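Local coordinates for protein putative cellulase CEL6 (Mycobacterium tuberculosis, PDB 1UP3) that probably hydrolyses internal beta-1,4-glycosidic bonds of cellulose, as a family 6 glycoside hydrolase (endoglucanase), at residues A[120-125]-A[172-177]; A[73-78]-A[98-103]. One frame throughout, in Å; residues are numbered along the deposited sequence.

Contact 1 (A[120-125]-A[172-177]). With BGC (beta-D-glucopyranose), chain B.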
loop_
_atom_site.group_PDB
_atom_site.type_symbol
_atom_site.label_atom_id
_atom_site.label_comp_id
_atom_site.label_asym_id
_atom_site.label_seq_id
_atom_site.Cartn_x
_atom_site.Cartn_y
_atom_site.Cartn_z
ATOM N N ASP A 120 0.907 -4.708 6.249
ATOM C CA ASP A 120 1.417 -5.163 7.563
ATOM C C ASP A 120 0.611 -6.266 8.192
ATOM O O ASP A 120 1.089 -6.855 9.148
ATOM C CB ASP A 120 1.532 -4.052 8.613
ATOM C CG ASP A 120 2.310 -2.841 8.160
ATOM O OD1 ASP A 120 3.190 -2.954 7.275
ATOM O OD2 ASP A 120 2.089 -1.720 8.703
ATOM N N ALA A 121 -0.585 -6.582 7.690
ATOM C CA ALA A 121 -1.458 -7.471 8.480
ATOM C C ALA A 121 -0.856 -8.861 8.653
ATOM O O ALA A 121 -0.803 -9.401 9.770
ATOM C CB ALA A 121 -2.845 -7.550 7.891
ATOM N N LEU A 122 -0.425 -9.469 7.568
ATOM C CA LEU A 122 0.160 -10.822 7.653
ATOM C C LEU A 122 1.513 -10.780 8.372
ATOM O O LEU A 122 1.819 -11.681 9.155
ATOM C CB LEU A 122 0.339 -11.467 6.293
ATOM C CG LEU A 122 -0.945 -11.757 5.494
ATOM C CD1 LEU A 122 -0.608 -12.487 4.207
ATOM C CD2 LEU A 122 -1.913 -12.569 6.306
ATOM N N ALA A 123 2.297 -9.741 8.118
ATOM C CA ALA A 123 3.674 -9.676 8.674
ATOM C C ALA A 123 3.662 -9.418 10.164
ATOM O O ALA A 123 4.545 -9.918 10.873
ATOM C CB ALA A 123 4.502 -8.613 7.961
ATOM N N MET A 124 2.672 -8.651 10.642
ATOM C CA MET A 124 2.592 -8.232 12.046
ATOM C C MET A 124 1.716 -9.169 12.890
ATOM O O MET A 124 1.586 -8.968 14.089
ATOM C CB MET A 124 2.097 -6.787 12.167
ATOM C CG MET A 124 2.609 -6.088 13.426
ATOM S SD MET A 124 1.854 -4.473 13.647
ATOM C CE MET A 124 2.587 -3.686 12.371
ATOM N N ALA A 125 1.177 -10.210 12.277
ATOM C CA ALA A 125 0.158 -11.043 12.922
ATOM C C ALA A 125 0.658 -11.725 14.189
ATOM O O ALA A 125 -0.151 -12.079 15.019
ATOM C CB ALA A 125 -0.400 -12.034 11.959
ATOM N N ALA A 172 4.184 -19.083 3.388
ATOM C CA ALA A 172 3.219 -19.938 4.070
ATOM C C ALA A 172 1.923 -19.197 4.373
ATOM O O ALA A 172 0.812 -19.747 4.182
ATOM C CB ALA A 172 3.795 -20.508 5.343
ATOM N N ARG A 173 2.042 -17.978 4.870
ATOM C CA ARG A 173 0.876 -17.164 5.179
ATOM C C ARG A 173 0.133 -16.792 3.905
ATOM O O ARG A 173 -1.102 -16.813 3.882
ATOM C CB ARG A 173 1.269 -15.942 5.988
ATOM C CG ARG A 173 1.855 -16.302 7.330
ATOM C CD ARG A 173 2.270 -15.141 8.200
ATOM N NE ARG A 173 3.041 -15.666 9.319
ATOM C CZ ARG A 173 3.330 -15.030 10.426
ATOM N NH1 ARG A 173 2.919 -13.790 10.651
ATOM N NH2 ARG A 173 4.070 -15.649 11.337
ATOM N N LEU A 174 0.850 -16.399 2.858
ATOM C CA LEU A 174 0.178 -16.046 1.581
ATOM C C LEU A 174 -0.569 -17.247 1.012
ATOM O O LEU A 174 -1.681 -17.107 0.499
ATOM C CB LEU A 174 1.218 -15.569 0.568
ATOM C CG LEU A 174 1.785 -14.177 0.859
ATOM C CD1 LEU A 174 3.012 -13.934 -0.012
ATOM C CD2 LEU A 174 0.763 -13.086 0.569
ATOM N N ASN A 175 0.038 -18.431 1.118
ATOM C CA ASN A 175 -0.605 -19.631 0.599
ATOM C C ASN A 175 -1.870 -19.918 1.390
ATOM O O ASN A 175 -2.886 -20.270 0.787
ATOM C CB ASN A 175 0.378 -20.809 0.558
ATOM C CG ASN A 175 1.364 -20.682 -0.591
ATOM O OD1 ASN A 175 1.040 -20.128 -1.676
ATOM N ND2 ASN A 175 2.576 -21.190 -0.379
ATOM N N ASP A 176 -1.820 -19.735 2.702
ATOM C CA ASP A 176 -2.990 -19.915 3.556
ATOM C C ASP A 176 -4.145 -18.979 3.249
ATOM O O ASP A 176 -5.292 -19.352 3.475
ATOM C CB ASP A 176 -2.639 -19.721 5.018
ATOM C CG ASP A 176 -3.784 -20.142 5.944
ATOM O OD1 ASP A 176 -4.134 -21.346 5.920
ATOM O OD2 ASP A 176 -4.418 -19.356 6.702
ATOM N N VAL A 177 -3.877 -17.765 2.761
ATOM C CA VAL A 177 -4.984 -16.831 2.509
ATOM C C VAL A 177 -5.423 -16.842 1.046
ATOM O O VAL A 177 -6.208 -16.023 0.639
ATOM C CB VAL A 177 -4.663 -15.378 3.000
ATOM C CG1 VAL A 177 -4.319 -15.359 4.484
ATOM C CG2 VAL A 177 -3.548 -14.767 2.126
HETATM C C2 BGC B . 5.448 -0.638 11.685
HETATM C C3 BGC B . 4.299 -0.245 10.768
HETATM C C4 BGC B . 4.826 0.179 9.397
HETATM C C5 BGC B . 5.771 -0.921 8.870
HETATM C C6 BGC B . 6.467 -0.492 7.572
HETATM C C1 BGC B . 6.316 -1.705 11.009
HETATM O O2 BGC B . 4.969 -1.063 12.975
HETATM O O3 BGC B . 3.496 0.777 11.338
HETATM O O4 BGC B . 3.773 0.399 8.453
HETATM O O5 BGC B . 6.812 -1.209 9.790
HETATM O O6 BGC B . 7.266 -1.543 7.063
#

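Contact 2 (A[73-78]-A[98-103])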
loop_
_atom_site.group_PDB
_atom_site.type_symbol
_atom_site.label_atom_id
_atom_site.label_comp_id
_atom_site.label_asym_id
_atom_site.label_seq_id
_atom_site.Cartn_x
_atom_site.Cartn_y
_atom_site.Cartn_z
ATOM N N LEU A 73 -5.923 1.393 -4.953
ATOM C CA LEU A 73 -6.589 1.541 -3.671
ATOM C C LEU A 73 -5.846 0.661 -2.663
ATOM O O LEU A 73 -5.500 -0.478 -2.980
ATOM C CB LEU A 73 -8.053 1.120 -3.761
ATOM C CG LEU A 73 -8.837 2.097 -4.658
ATOM C CD1 LEU A 73 -9.811 1.331 -5.456
ATOM C CD2 LEU A 73 -9.543 3.134 -3.846
ATOM N N THR A 74 -5.646 1.189 -1.461
ATOM C CA THR A 74 -5.057 0.443 -0.357
ATOM C C THR A 74 -6.073 0.236 0.747
ATOM O O THR A 74 -6.623 1.204 1.250
ATOM C CB THR A 74 -3.856 1.176 0.144
ATOM O OG1 THR A 74 -2.892 1.256 -0.927
ATOM C CG2 THR A 74 -3.162 0.386 1.290
ATOM N N LEU A 75 -6.360 -1.013 1.076
ATOM C CA LEU A 75 -7.304 -1.312 2.148
ATOM C C LEU A 75 -6.542 -1.455 3.451
ATOM O O LEU A 75 -5.665 -2.295 3.568
ATOM C CB LEU A 75 -8.103 -2.588 1.815
ATOM C CG LEU A 75 -8.864 -2.553 0.485
ATOM C CD1 LEU A 75 -9.676 -3.836 0.316
ATOM C CD2 LEU A 75 -9.787 -1.341 0.351
ATOM N N TYR A 76 -6.911 -0.671 4.459
ATOM C CA TYR A 76 -6.152 -0.632 5.721
ATOM C C TYR A 76 -7.131 -0.541 6.896
ATOM O O TYR A 76 -7.141 0.444 7.644
ATOM C CB TYR A 76 -5.175 0.559 5.669
ATOM C CG TYR A 76 -4.074 0.621 6.718
ATOM C CD1 TYR A 76 -3.301 -0.500 6.980
ATOM C CD2 TYR A 76 -3.783 1.802 7.371
ATOM C CE1 TYR A 76 -2.260 -0.478 7.920
ATOM C CE2 TYR A 76 -2.744 1.876 8.306
ATOM C CZ TYR A 76 -1.971 0.743 8.556
ATOM O OH TYR A 76 -0.947 0.804 9.499
ATOM N N GLY A 77 -8.002 -1.541 6.994
ATOM C CA GLY A 77 -9.068 -1.572 7.995
ATOM C C GLY A 77 -9.041 -2.777 8.925
ATOM O O GLY A 77 -10.004 -2.960 9.680
ATOM N N ILE A 78 -8.002 -3.589 8.895
ATOM C CA ILE A 78 -8.014 -4.867 9.660
ATOM C C ILE A 78 -8.215 -4.617 11.151
ATOM O O ILE A 78 -7.711 -3.637 11.703
ATOM C CB ILE A 78 -6.701 -5.685 9.403
ATOM C CG1 ILE A 78 -6.880 -7.174 9.662
ATOM C CG2 ILE A 78 -5.553 -5.103 10.178
ATOM C CD1 ILE A 78 -7.744 -7.863 8.627
ATOM N N ARG A 98 -15.770 -7.868 7.550
ATOM C CA ARG A 98 -16.371 -8.568 6.423
ATOM C C ARG A 98 -17.442 -7.759 5.709
ATOM O O ARG A 98 -17.565 -7.780 4.481
ATOM C CB ARG A 98 -16.896 -9.930 6.849
ATOM C CG ARG A 98 -15.848 -10.861 7.314
ATOM C CD ARG A 98 -16.450 -11.911 8.175
ATOM N NE ARG A 98 -16.729 -13.075 7.385
ATOM C CZ ARG A 98 -15.903 -14.121 7.364
ATOM N NH1 ARG A 98 -14.801 -14.125 8.116
ATOM N NH2 ARG A 98 -16.169 -15.161 6.605
ATOM N N GLY A 99 -18.222 -7.031 6.446
ATOM C CA GLY A 99 -19.248 -6.202 5.842
ATOM C C GLY A 99 -18.639 -5.084 5.014
ATOM O O GLY A 99 -19.142 -4.716 3.946
ATOM N N TRP A 100 -17.534 -4.562 5.520
ATOM C CA TRP A 100 -16.756 -3.540 4.820
ATOM C C TRP A 100 -16.217 -4.054 3.497
ATOM O O TRP A 100 -16.373 -3.381 2.483
ATOM C CB TRP A 100 -15.612 -3.091 5.696
ATOM C CG TRP A 100 -14.837 -1.866 5.227
ATOM C CD1 TRP A 100 -15.299 -0.573 5.134
ATOM C CD2 TRP A 100 -13.426 -1.810 4.899
ATOM N NE1 TRP A 100 -14.271 0.269 4.766
ATOM C CE2 TRP A 100 -13.115 -0.451 4.627
ATOM C CE3 TRP A 100 -12.386 -2.762 4.842
ATOM C CZ2 TRP A 100 -11.816 -0.028 4.276
ATOM C CZ3 TRP A 100 -11.127 -2.355 4.499
ATOM C CH2 TRP A 100 -10.844 -0.984 4.227
ATOM N N ILE A 101 -15.592 -5.240 3.506
ATOM C CA ILE A 101 -15.102 -5.862 2.286
ATOM C C ILE A 101 -16.268 -6.096 1.276
ATOM O O ILE A 101 -16.096 -5.852 0.082
ATOM C CB ILE A 101 -14.395 -7.224 2.617
ATOM C CG1 ILE A 101 -13.072 -6.978 3.355
ATOM C CG2 ILE A 101 -14.224 -8.023 1.364
ATOM C CD1 ILE A 101 -12.036 -6.148 2.551
ATOM N N ASP A 102 -17.445 -6.530 1.755
ATOM C CA ASP A 102 -18.568 -6.716 0.851
ATOM C C ASP A 102 -18.922 -5.421 0.164
ATOM O O ASP A 102 -19.244 -5.406 -1.037
ATOM C CB ASP A 102 -19.812 -7.228 1.578
ATOM C CG ASP A 102 -19.653 -8.625 2.107
ATOM O OD1 ASP A 102 -18.757 -9.366 1.673
ATOM O OD2 ASP A 102 -20.421 -9.082 3.003
ATOM N N ALA A 103 -18.922 -4.353 0.939
ATOM C CA ALA A 103 -19.255 -3.026 0.413
ATOM C C ALA A 103 -18.212 -2.517 -0.576
ATOM O O ALA A 103 -18.560 -1.972 -1.614
ATOM C CB ALA A 103 -19.432 -2.051 1.553
#

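Contact 1 (A[120-125]-A[172-177])
The flat guanidinium of Arg173 meets the carbonyl of Leu122 edge-on: the oxygen lies in its plane, at the NH1 edge. NH1 donates to Leu122 O at 2.8 Å, nearly in line with the C=O bond (170° at the oxygen); the N-H...O angle is 149°, so the hydrogen points somewhat off the oxygen. Ala125 CB stands obliquely to the group, 4.0 Å from NH1. The arginine gets there by an extended run from CG to NE, and its other terminal nitrogen, NH2, forms a salt bridge with Asp126, so the same group grips the main chain and a carboxylate just beyond it. In the distorted alpha/beta barrel of family 6, this joins the short turn of helix 121-124, which follows strand 113-117 beyond the C-terminal ends of the parallel strands, to the end of helix 167-176. Beside the polar bond, Leu122 spreads its two methyls: CD1 reaches Leu174 CD2 at 3.9 Å, the side chains crossing at about a right angle, while CD2 passes Val177 CG1 at 4.1 Å, the two running in opposite directions. Phe137 and Val157 also pack on Leu122. Just ahead of that turn, Asp120 OD2 accepts a 2.7 Å hydrogen bond from O4 of the bound glucose, and Met124, its chain bent at chi3 (-70°), brings CE to 3.6 Å from the sugar O2.

Contact 2 (A[73-78]-A[98-103])
Trp100 reaches from its helix toward the end of strand 72-75, with CG anti to the backbone N (chi1 -170°), and touches the chain with the far corner of its six-membered ring. CH2 lies 4.0 Å from Leu75 CB, and the backbone N of Tyr76 sits at the ring edge, near its plane, also 4.0 Å from CH2. Gly77 N comes in obliquely, 4.1 Å from CZ3. With only hydrogen on its CA, Gly77 lets the indole come close to the backbone here. Strands 72-75 and 113-117 are adjacent and parallel, and helix 94-108, which connects them in a beta-alpha-beta unit of the family 6 alpha/beta barrel, packs here on the first. In Leu75, CD1 is anti to CA (chi2 -177°) and meets Ile101 CD1 at 4.0 Å, whereas CD2 falls over to the indole, 4.0 Å from Trp100 CH2. The isoleucine's CB does not aim at the strand; a bend at chi2 (-61°) places the delta methyl that makes the contact. Around the indole, the ring of Phe91 meets it, Val53 and Leu44 also touch it, and NE1 makes a weak hydrogen bond to Phe48 O.

Both contacts are buried and lie on the same parallel-sheet scaffold, their centres about 16 Å apart, but they join different elements. Contact 2 packs a strand end against the helix of its own beta-alpha-beta unit; its side-chain packing is apolar, with main-chain nitrogens against the indole. Contact 1 sets a short turn after the next strand against the end of a later helix, and adds to its leucine and valine packing an arginine bonded to a main-chain carbonyl. Its first segment also contributes directly to the glycan pocket. The two come together beside that pocket, where Tyr76 OH and Asp120 OD2 pack at 4.0 Å. Helix 130-147 touches side chains of both contacts.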